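Local coordinates for protein Baccell_00875 (Bacteroides cellulosilyticus DSM 14838, PDB 5NOK) that probably acts as a carbohydrate-active lyase on plant arabinogalactan side chains, cutting at terminal rhamnose-glucuronate linkages, at residues Gln582-Leu587 and Tyr659-Lys664; Arg603-Asp608 and Val668-Tyr673. All coordinates share one frame; numbering follows the deposited sequence.

Contact 1 (Gln582-Leu587 and Tyr659-Lys664); sequences QPSYHL and YMYPYK
His586 reaches across to Tyr659 and Tyr661 and touches each in its own way. Against Tyr659 it makes an offset stack, centroids 4.2 Å apart and planes tilted by 27°, with its CE1 over the centre of the phenol ring. Toward Tyr661 the geometry is offset edge-to-face: the tyrosine turns its edge to the imidazole face, the planes at 61°. Tyr585 CE2 lies over the imidazole face opposite Tyr659, while ND1 is hydrogen-bonded to the backbone O of Phe610, so stacking and a polar bond together fix the ring's rotation.

The aliphatic part is Leu587. Its CD2 sits 3.9 Å from the centroid of the Tyr661 ring, a CH-pi contact over the face, and its CD1 comes within 3.3 Å of Tyr661 OH. Tyr661 reaches Leu587 and His586 with CG anti to the backbone N (chi1 -167°).

Polar contact is through a water, 2.6 Å from Ser584 OG and 2.5 Å from Tyr661 OH, reaching the tyrosine in the plane of its ring. Ser584 OG also accepts from His586 N (3.1 Å), closing an ST turn that shapes the loop. Where that turn faces edge strand 659-660, His586, Tyr659 and Tyr661 form an aromatic cluster.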
ATOM      1  N   GLN A 582       6.640   1.586   8.663  1.00 21.85           N
ATOM      2  CA  GLN A 582       6.691   0.350   9.426  1.00 21.21           C
ATOM      3  C   GLN A 582       7.895  -0.513   9.007  1.00 20.77           C
ATOM      4  O   GLN A 582       8.300  -0.470   7.836  1.00 19.60           O
ATOM      5  CB  GLN A 582       5.410  -0.439   9.236  1.00 21.02           C
ATOM      6  CG  GLN A 582       4.152   0.308   9.606  1.00 20.70           C
ATOM      7  CD  GLN A 582       3.446   0.901   8.403  1.00 21.99           C
ATOM      8  OE1 GLN A 582       4.096   1.441   7.496  1.00 21.69           O
ATOM      9  NE2 GLN A 582       2.117   0.803   8.387  1.00 20.01           N
ATOM     10  N   PRO A 583       8.476  -1.292   9.948  1.00 20.70           N
ATOM     11  CA  PRO A 583       9.668  -2.087   9.662  1.00 20.27           C
ATOM     12  C   PRO A 583       9.382  -3.410   8.970  1.00 20.50           C
ATOM     13  O   PRO A 583       9.726  -4.472   9.461  1.00 18.67           O
ATOM     14  CB  PRO A 583      10.308  -2.273  11.035  1.00 20.94           C
ATOM     15  CG  PRO A 583       9.156  -2.221  11.989  1.00 20.98           C
ATOM     16  CD  PRO A 583       8.204  -1.228  11.397  1.00 21.39           C
ATOM     17  N   SER A 584       8.794  -3.299   7.781  1.00 22.15           N
ATOM     18  CA  SER A 584       8.437  -4.423   6.952  1.00 22.44           C
ATOM     19  C   SER A 584       8.655  -4.023   5.509  1.00 22.73           C
ATOM     20  O   SER A 584       8.319  -2.910   5.107  1.00 22.98           O
ATOM     21  CB  SER A 584       6.984  -4.788   7.164  1.00 21.49           C
ATOM     22  OG  SER A 584       6.607  -5.820   6.268  1.00 23.03           O
ATOM     23  N   TYR A 585       9.208  -4.929   4.728  1.00 23.70           N
ATOM     24  CA  TYR A 585       9.304  -4.716   3.282  1.00 25.89           C
ATOM     25  C   TYR A 585       7.939  -4.587   2.627  1.00 25.04           C
ATOM     26  O   TYR A 585       7.804  -3.904   1.624  1.00 25.37           O
ATOM     27  CB  TYR A 585      10.093  -5.827   2.597  1.00 25.71           C
ATOM     28  CG  TYR A 585       9.493  -7.197   2.690  1.00 26.03           C
ATOM     29  CD1 TYR A 585       9.825  -8.054   3.741  1.00 25.21           C
ATOM     30  CD2 TYR A 585       8.658  -7.676   1.681  1.00 25.88           C
ATOM     31  CE1 TYR A 585       9.299  -9.316   3.815  1.00 24.84           C
ATOM     32  CE2 TYR A 585       8.131  -8.940   1.745  1.00 26.14           C
ATOM     33  CZ  TYR A 585       8.468  -9.755   2.808  1.00 26.68           C
ATOM     34  OH  TYR A 585       7.942 -11.003   2.857  1.00 27.41           O
ATOM     35  N   HIS A 586       6.920  -5.190   3.220  1.00 24.73           N
ATOM     36  CA  HIS A 586       5.559  -5.006   2.724  1.00 25.45           C
ATOM     37  C   HIS A 586       5.056  -3.572   2.822  1.00 24.26           C
ATOM     38  O   HIS A 586       4.244  -3.143   1.998  1.00 26.23           O
ATOM     39  CB  HIS A 586       4.589  -5.912   3.461  1.00 26.26           C
ATOM     40  CG  HIS A 586       4.813  -7.363   3.220  1.00 26.92           C
ATOM     41  ND1 HIS A 586       4.412  -7.994   2.061  1.00 30.80           N
ATOM     42  CD2 HIS A 586       5.328  -8.323   4.017  1.00 26.57           C
ATOM     43  CE1 HIS A 586       4.721  -9.276   2.145  1.00 31.79           C
ATOM     44  NE2 HIS A 586       5.263  -9.500   3.329  1.00 27.57           N
ATOM     45  N   LEU A 587       5.505  -2.848   3.840  1.00 23.23           N
ATOM     46  CA  LEU A 587       4.902  -1.578   4.220  1.00 23.53           C
ATOM     47  C   LEU A 587       5.794  -0.351   4.106  1.00 22.10           C
ATOM     48  O   LEU A 587       5.300   0.755   4.026  1.00 20.73           O
ATOM     49  CB  LEU A 587       4.436  -1.676   5.680  1.00 23.29           C
ATOM     50  CG  LEU A 587       3.593  -2.878   6.093  1.00 24.00           C
ATOM     51  CD1 LEU A 587       3.332  -2.832   7.601  1.00 24.21           C
ATOM     52  CD2 LEU A 587       2.272  -2.883   5.356  1.00 24.11           C
ATOM     53  N   TYR A 659       0.051  -8.764  -2.807  1.00 29.07           N
ATOM     54  CA  TYR A 659       0.091  -9.449  -1.508  1.00 27.43           C
ATOM     55  C   TYR A 659      -1.112  -8.992  -0.654  1.00 26.22           C
ATOM     56  O   TYR A 659      -1.236  -7.819  -0.379  1.00 28.86           O
ATOM     57  CB  TYR A 659       1.399  -9.179  -0.769  1.00 25.45           C
ATOM     58  CG  TYR A 659       1.500  -9.969   0.505  1.00 25.49           C
ATOM     59  CD1 TYR A 659       1.758 -11.331   0.482  1.00 25.15           C
ATOM     60  CD2 TYR A 659       1.270  -9.379   1.744  1.00 26.57           C
ATOM     61  CE1 TYR A 659       1.814 -12.080   1.644  1.00 23.92           C
ATOM     62  CE2 TYR A 659       1.335 -10.126   2.914  1.00 25.93           C
ATOM     63  CZ  TYR A 659       1.611 -11.469   2.853  1.00 24.72           C
ATOM     64  OH  TYR A 659       1.669 -12.183   4.006  1.00 23.75           O
HETATM   65  N   MSE A 660      -1.960  -9.918  -0.211  1.00 25.33           N
HETATM   66  CA  MSE A 660      -3.094  -9.575   0.663  1.00 26.32           C
HETATM   67  C   MSE A 660      -2.572  -9.572   2.079  1.00 26.61           C
HETATM   68  O   MSE A 660      -2.227 -10.622   2.601  1.00 24.00           O
HETATM   69  CB  MSE A 660      -4.235 -10.574   0.525  1.00 27.87           C
HETATM   70  CG  MSE A 660      -4.653 -10.814  -0.922  1.00 30.52           C
HETATM   71 SE   MSE A 660      -5.135  -9.160  -1.863  1.00 35.12          SE
HETATM   72  CE  MSE A 660      -6.335  -8.332  -0.550  1.00 30.74           C
ATOM     73  N   TYR A 661      -2.493  -8.389   2.694  1.00 23.92           N
ATOM     74  CA  TYR A 661      -1.735  -8.200   3.921  1.00 22.99           C
ATOM     75  C   TYR A 661      -2.407  -8.603   5.224  1.00 23.56           C
ATOM     76  O   TYR A 661      -1.749  -9.246   6.030  1.00 25.01           O
ATOM     77  CB  TYR A 661      -1.273  -6.742   4.071  1.00 23.37           C
ATOM     78  CG  TYR A 661      -0.242  -6.547   5.153  1.00 21.95           C
ATOM     79  CD1 TYR A 661       1.064  -6.924   4.955  1.00 23.03           C
ATOM     80  CD2 TYR A 661      -0.577  -6.000   6.380  1.00 24.22           C
ATOM     81  CE1 TYR A 661       2.025  -6.748   5.933  1.00 24.37           C
ATOM     82  CE2 TYR A 661       0.374  -5.834   7.382  1.00 24.19           C
ATOM     83  CZ  TYR A 661       1.683  -6.188   7.139  1.00 24.25           C
ATOM     84  OH  TYR A 661       2.644  -6.042   8.123  1.00 26.66           O
ATOM     85  N   PRO A 662      -3.670  -8.190   5.474  1.00 23.29           N
ATOM     86  CA  PRO A 662      -4.211  -8.434   6.806  1.00 25.03           C
ATOM     87  C   PRO A 662      -4.346  -9.924   7.171  1.00 26.94           C
ATOM     88  O   PRO A 662      -4.310 -10.785   6.290  1.00 25.76           O
ATOM     89  CB  PRO A 662      -5.583  -7.754   6.765  1.00 23.42           C
ATOM     90  CG  PRO A 662      -5.531  -6.838   5.599  1.00 23.88           C
ATOM     91  CD  PRO A 662      -4.680  -7.561   4.614  1.00 23.63           C
ATOM     92  N   TYR A 663      -4.464 -10.196   8.469  1.00 27.39           N
ATOM     93  CA  TYR A 663      -4.687 -11.559   8.987  1.00 26.96           C
ATOM     94  C   TYR A 663      -5.906 -12.157   8.321  1.00 26.20           C
ATOM     95  O   TYR A 663      -5.831 -13.232   7.788  1.00 23.58           O
ATOM     96  CB  TYR A 663      -4.901 -11.527  10.500  1.00 27.54           C
ATOM     97  CG  TYR A 663      -5.220 -12.851  11.182  1.00 29.54           C
ATOM     98  CD1 TYR A 663      -4.376 -13.977  11.056  1.00 30.77           C
ATOM     99  CD2 TYR A 663      -6.309 -12.950  12.030  1.00 31.22           C
ATOM    100  CE1 TYR A 663      -4.661 -15.176  11.727  1.00 33.01           C
ATOM    101  CE2 TYR A 663      -6.606 -14.127  12.707  1.00 33.71           C
ATOM    102  CZ  TYR A 663      -5.787 -15.242  12.565  1.00 34.76           C
ATOM    103  OH  TYR A 663      -6.148 -16.390  13.242  1.00 35.69           O
ATOM    104  N   LYS A 664      -7.021 -11.433   8.356  1.00 26.79           N
ATOM    105  CA  LYS A 664      -8.255 -11.865   7.702  1.00 26.71           C
ATOM    106  C   LYS A 664      -8.989 -10.693   7.130  1.00 25.40           C
ATOM    107  O   LYS A 664      -8.823  -9.590   7.611  1.00 24.65           O
ATOM    108  CB  LYS A 664      -9.180 -12.557   8.674  1.00 26.45           C
ATOM    109  CG  LYS A 664      -8.674 -13.910   9.137  1.00 28.25           C
ATOM    110  CD  LYS A 664      -9.613 -14.531  10.158  1.00 28.95           C
ATOM    111  CE  LYS A 664      -9.014 -15.829  10.621  1.00 32.55           C
ATOM    112  NZ  LYS A 664      -9.916 -16.589  11.511  1.00 34.30           N
TER
HETATM  113  O   HOH W   1       4.874  -7.136   7.739  1.00 26.48           O

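Contact 2 (Arg603-Asp608 and Val668-Tyr673); sequences RELFGD and VKAEFY
A G1 beta bulge sets up this surface contact: Glu671 and Phe672 both face Met660 on the neighbouring strand, Glu671 with positive phi, and the Phe672 side chain extends to meet Arg603 and Leu605. With chi1 at 67°, Phe672 CG lies between its backbone N and carbonyl carbon, and the ring presents one face to the arginine. Arg603 bends at chi2 (-71°) and folds back over that face, bringing NH1 above the ring centre, 3.5 Å from Phe672 CZ. The result is a cation-pi interaction with Arg603 CZ 4.6 Å from the centroid; the guanidinium is inclined to the ring by 41° instead of lying flat on it. The aliphatic part joins in, CG coming 3.6 Å from Phe672 CE1. NH2 of the same arginine makes a salt bridge to Glu372, so the group is held from two directions.

Leu605 adds the apolar half. Its CD1 meets Phe672 CZ at 3.8 Å and Ala670 CB at 4.3 Å, while CD2 turns to Val668 CG1.

The loop 603-608, running from helix 596-600 toward helix 615-628, thus packs against strands 668-669 and 672-677, and Leu605 extends further to Met660 and to Ile665 of strand 664-665.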
ATOM      1  N   ARG A 603      -8.275 -14.591  -6.453  1.00 38.91           N
ATOM      2  CA  ARG A 603      -9.112 -14.717  -5.237  1.00 42.13           C
ATOM      3  C   ARG A 603     -10.177 -13.627  -5.067  1.00 39.01           C
ATOM      4  O   ARG A 603     -11.083 -13.784  -4.251  1.00 37.02           O
ATOM      5  CB  ARG A 603      -8.253 -14.785  -3.969  1.00 44.57           C
ATOM      6  CG  ARG A 603      -7.259 -15.928  -3.966  1.00 48.49           C
ATOM      7  CD  ARG A 603      -7.879 -17.303  -3.797  1.00 51.66           C
ATOM      8  NE  ARG A 603      -6.812 -18.312  -3.778  1.00 62.54           N
ATOM      9  CZ  ARG A 603      -5.985 -18.563  -2.748  1.00 70.33           C
ATOM     10  NH1 ARG A 603      -6.074 -17.897  -1.589  1.00 70.23           N
ATOM     11  NH2 ARG A 603      -5.044 -19.501  -2.880  1.00 71.55           N
ATOM     12  N   GLU A 604     -10.061 -12.532  -5.825  1.00 40.01           N
ATOM     13  CA  GLU A 604     -11.060 -11.444  -5.829  1.00 42.62           C
ATOM     14  C   GLU A 604     -11.315 -10.846  -4.423  1.00 40.70           C
ATOM     15  O   GLU A 604     -12.434 -10.491  -4.079  1.00 40.66           O
ATOM     16  CB  GLU A 604     -12.363 -11.908  -6.516  1.00 44.79           C
ATOM     17  CG  GLU A 604     -12.124 -12.447  -7.927  1.00 46.38           C
ATOM     18  CD  GLU A 604     -13.384 -12.900  -8.669  1.00 47.21           C
ATOM     19  OE1 GLU A 604     -14.525 -12.801  -8.138  1.00 45.87           O
ATOM     20  OE2 GLU A 604     -13.213 -13.343  -9.828  1.00 48.74           O
ATOM     21  N   LEU A 605     -10.250 -10.747  -3.629  1.00 41.51           N
ATOM     22  CA  LEU A 605     -10.311 -10.206  -2.270  1.00 41.43           C
ATOM     23  C   LEU A 605     -10.054  -8.702  -2.282  1.00 38.18           C
ATOM     24  O   LEU A 605      -8.954  -8.260  -2.574  1.00 37.01           O
ATOM     25  CB  LEU A 605      -9.252 -10.854  -1.355  1.00 45.54           C
ATOM     26  CG  LEU A 605      -9.653 -11.941  -0.346  1.00 50.33           C
ATOM     27  CD1 LEU A 605      -8.462 -12.222   0.569  1.00 48.11           C
ATOM     28  CD2 LEU A 605     -10.878 -11.543   0.475  1.00 49.75           C
ATOM     29  N   PHE A 606     -11.085  -7.930  -1.966  1.00 37.15           N
ATOM     30  CA  PHE A 606     -10.902  -6.597  -1.420  1.00 34.84           C
ATOM     31  C   PHE A 606     -10.026  -6.669  -0.185  1.00 33.57           C
ATOM     32  O   PHE A 606     -10.026  -7.678   0.511  1.00 33.72           O
ATOM     33  CB  PHE A 606     -12.245  -6.004  -1.054  1.00 35.72           C
ATOM     34  CG  PHE A 606     -12.998  -5.456  -2.234  1.00 37.49           C
ATOM     35  CD1 PHE A 606     -12.477  -4.399  -2.961  1.00 37.33           C
ATOM     36  CD2 PHE A 606     -14.214  -5.994  -2.614  1.00 39.33           C
ATOM     37  CE1 PHE A 606     -13.153  -3.876  -4.046  1.00 39.35           C
ATOM     38  CE2 PHE A 606     -14.911  -5.470  -3.691  1.00 40.18           C
ATOM     39  CZ  PHE A 606     -14.376  -4.411  -4.409  1.00 40.99           C
ATOM     40  N   GLY A 607      -9.248  -5.618   0.060  1.00 31.58           N
ATOM     41  CA  GLY A 607      -8.480  -5.502   1.295  1.00 28.12           C
ATOM     42  C   GLY A 607      -7.073  -5.078   0.990  1.00 28.41           C
ATOM     43  O   GLY A 607      -6.633  -5.114  -0.181  1.00 25.44           O
ATOM     44  N   ASP A 608      -6.364  -4.723   2.062  1.00 26.67           N
ATOM     45  CA  ASP A 608      -5.060  -4.103   1.993  1.00 25.05           C
ATOM     46  C   ASP A 608      -4.101  -4.956   1.194  1.00 23.96           C
ATOM     47  O   ASP A 608      -3.844  -6.097   1.524  1.00 25.23           O
ATOM     48  CB  ASP A 608      -4.461  -3.874   3.400  1.00 26.18           C
ATOM     49  CG  ASP A 608      -5.285  -2.927   4.284  1.00 25.83           C
ATOM     50  OD1 ASP A 608      -6.210  -2.246   3.830  1.00 28.42           O
ATOM     51  OD2 ASP A 608      -4.998  -2.854   5.495  1.00 28.25           O
ATOM     52  N   VAL A 668     -12.221 -14.244   5.970  1.00 29.98           N
ATOM     53  CA  VAL A 668     -11.452 -15.014   4.998  1.00 29.55           C
ATOM     54  C   VAL A 668      -9.958 -14.805   5.268  1.00 29.95           C
ATOM     55  O   VAL A 668      -9.472 -13.673   5.350  1.00 27.59           O
ATOM     56  CB  VAL A 668     -11.798 -14.594   3.552  1.00 29.48           C
ATOM     57  CG1 VAL A 668     -10.948 -15.333   2.527  1.00 30.99           C
ATOM     58  CG2 VAL A 668     -13.275 -14.799   3.261  1.00 27.72           C
ATOM     59  N   LYS A 669      -9.236 -15.908   5.416  1.00 30.41           N
ATOM     60  CA  LYS A 669      -7.827 -15.876   5.765  1.00 30.49           C
ATOM     61  C   LYS A 669      -7.058 -15.180   4.660  1.00 27.92           C
ATOM     62  O   LYS A 669      -7.264 -15.485   3.485  1.00 27.22           O
ATOM     63  CB  LYS A 669      -7.300 -17.312   5.940  1.00 33.73           C
ATOM     64  CG  LYS A 669      -5.863 -17.423   6.438  1.00 38.09           C
ATOM     65  CD  LYS A 669      -5.711 -16.989   7.895  1.00 45.30           C
ATOM     66  CE  LYS A 669      -4.242 -16.772   8.287  1.00 48.92           C
ATOM     67  NZ  LYS A 669      -3.608 -15.572   7.637  1.00 49.36           N
ATOM     68  N   ALA A 670      -6.189 -14.237   5.014  1.00 25.70           N
ATOM     69  CA  ALA A 670      -5.336 -13.590   4.002  1.00 27.15           C
ATOM     70  C   ALA A 670      -3.843 -13.870   4.212  1.00 27.43           C
ATOM     71  O   ALA A 670      -3.490 -15.028   4.327  1.00 31.11           O
ATOM     72  CB  ALA A 670      -5.679 -12.129   3.871  1.00 26.51           C
ATOM     73  N   GLU A 671      -2.961 -12.868   4.224  1.00 28.62           N
ATOM     74  CA  GLU A 671      -1.508 -13.111   4.246  1.00 28.77           C
ATOM     75  C   GLU A 671      -1.114 -14.104   3.143  1.00 26.26           C
ATOM     76  O   GLU A 671      -0.622 -15.179   3.408  1.00 26.69           O
ATOM     77  CB  GLU A 671      -1.040 -13.565   5.644  1.00 30.05           C
ATOM     78  CG  GLU A 671      -1.643 -12.740   6.773  1.00 33.26           C
ATOM     79  CD  GLU A 671      -0.924 -12.895   8.109  1.00 35.60           C
ATOM     80  OE1 GLU A 671      -1.369 -13.744   8.912  1.00 38.21           O
ATOM     81  OE2 GLU A 671       0.078 -12.177   8.359  1.00 38.08           O
ATOM     82  N   PHE A 672      -1.413 -13.752   1.910  1.00 25.74           N
ATOM     83  CA  PHE A 672      -0.951 -14.516   0.757  1.00 26.46           C
ATOM     84  C   PHE A 672      -0.710 -13.663  -0.474  1.00 25.71           C
ATOM     85  O   PHE A 672      -1.261 -12.586  -0.631  1.00 25.94           O
ATOM     86  CB  PHE A 672      -1.911 -15.676   0.426  1.00 27.00           C
ATOM     87  CG  PHE A 672      -3.258 -15.234  -0.068  1.00 28.18           C
ATOM     88  CD1 PHE A 672      -3.467 -14.960  -1.413  1.00 29.75           C
ATOM     89  CD2 PHE A 672      -4.336 -15.130   0.805  1.00 30.21           C
ATOM     90  CE1 PHE A 672      -4.705 -14.546  -1.879  1.00 30.41           C
ATOM     91  CE2 PHE A 672      -5.589 -14.734   0.347  1.00 30.34           C
ATOM     92  CZ  PHE A 672      -5.765 -14.426  -0.997  1.00 30.28           C
ATOM     93  N   TYR A 673       0.121 -14.185  -1.360  1.00 27.26           N
ATOM     94  CA  TYR A 673       0.286 -13.634  -2.707  1.00 27.83           C
ATOM     95  C   TYR A 673      -0.809 -14.156  -3.613  1.00 28.84           C
ATOM     96  O   TYR A 673      -1.050 -15.369  -3.678  1.00 28.98           O
ATOM     97  CB  TYR A 673       1.638 -14.041  -3.262  1.00 27.47           C
ATOM     98  CG  TYR A 673       2.740 -13.324  -2.575  1.00 26.16           C
ATOM     99  CD1 TYR A 673       3.036 -12.007  -2.915  1.00 26.14           C
ATOM    100  CD2 TYR A 673       3.507 -13.953  -1.600  1.00 26.79           C
ATOM    101  CE1 TYR A 673       4.077 -11.316  -2.288  1.00 27.96           C
ATOM    102  CE2 TYR A 673       4.553 -13.283  -0.963  1.00 28.16           C
ATOM    103  CZ  TYR A 673       4.826 -11.953  -1.311  1.00 28.22           C
ATOM    104  OH  TYR A 673       5.830 -11.262  -0.702  1.00 28.42           O
TER

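In the fold
The two contacts lie 11 Å apart between centres and share one small antiparallel sheet, in which strand 659-660 of contact 1 is the edge neighbour of strand 672-677 of contact 2. A probable hydrogen bond from Met660 N to Phe672 O, 2.8 Å, ties the strands together. Tyr661 N similarly lies 2.9 Å from Asp608 O, so segment 659-664 is bonded to both halves of contact 2. Along the chain the segments alternate: the loops 582-587 and 603-608 come first, then the strand-bearing segments 659-664 and 668-673 that they meet. Contact 1 is buried, its centre about 8 Å from that of the chain; contact 2 lies nearer the surface, its centre about 13 Å away.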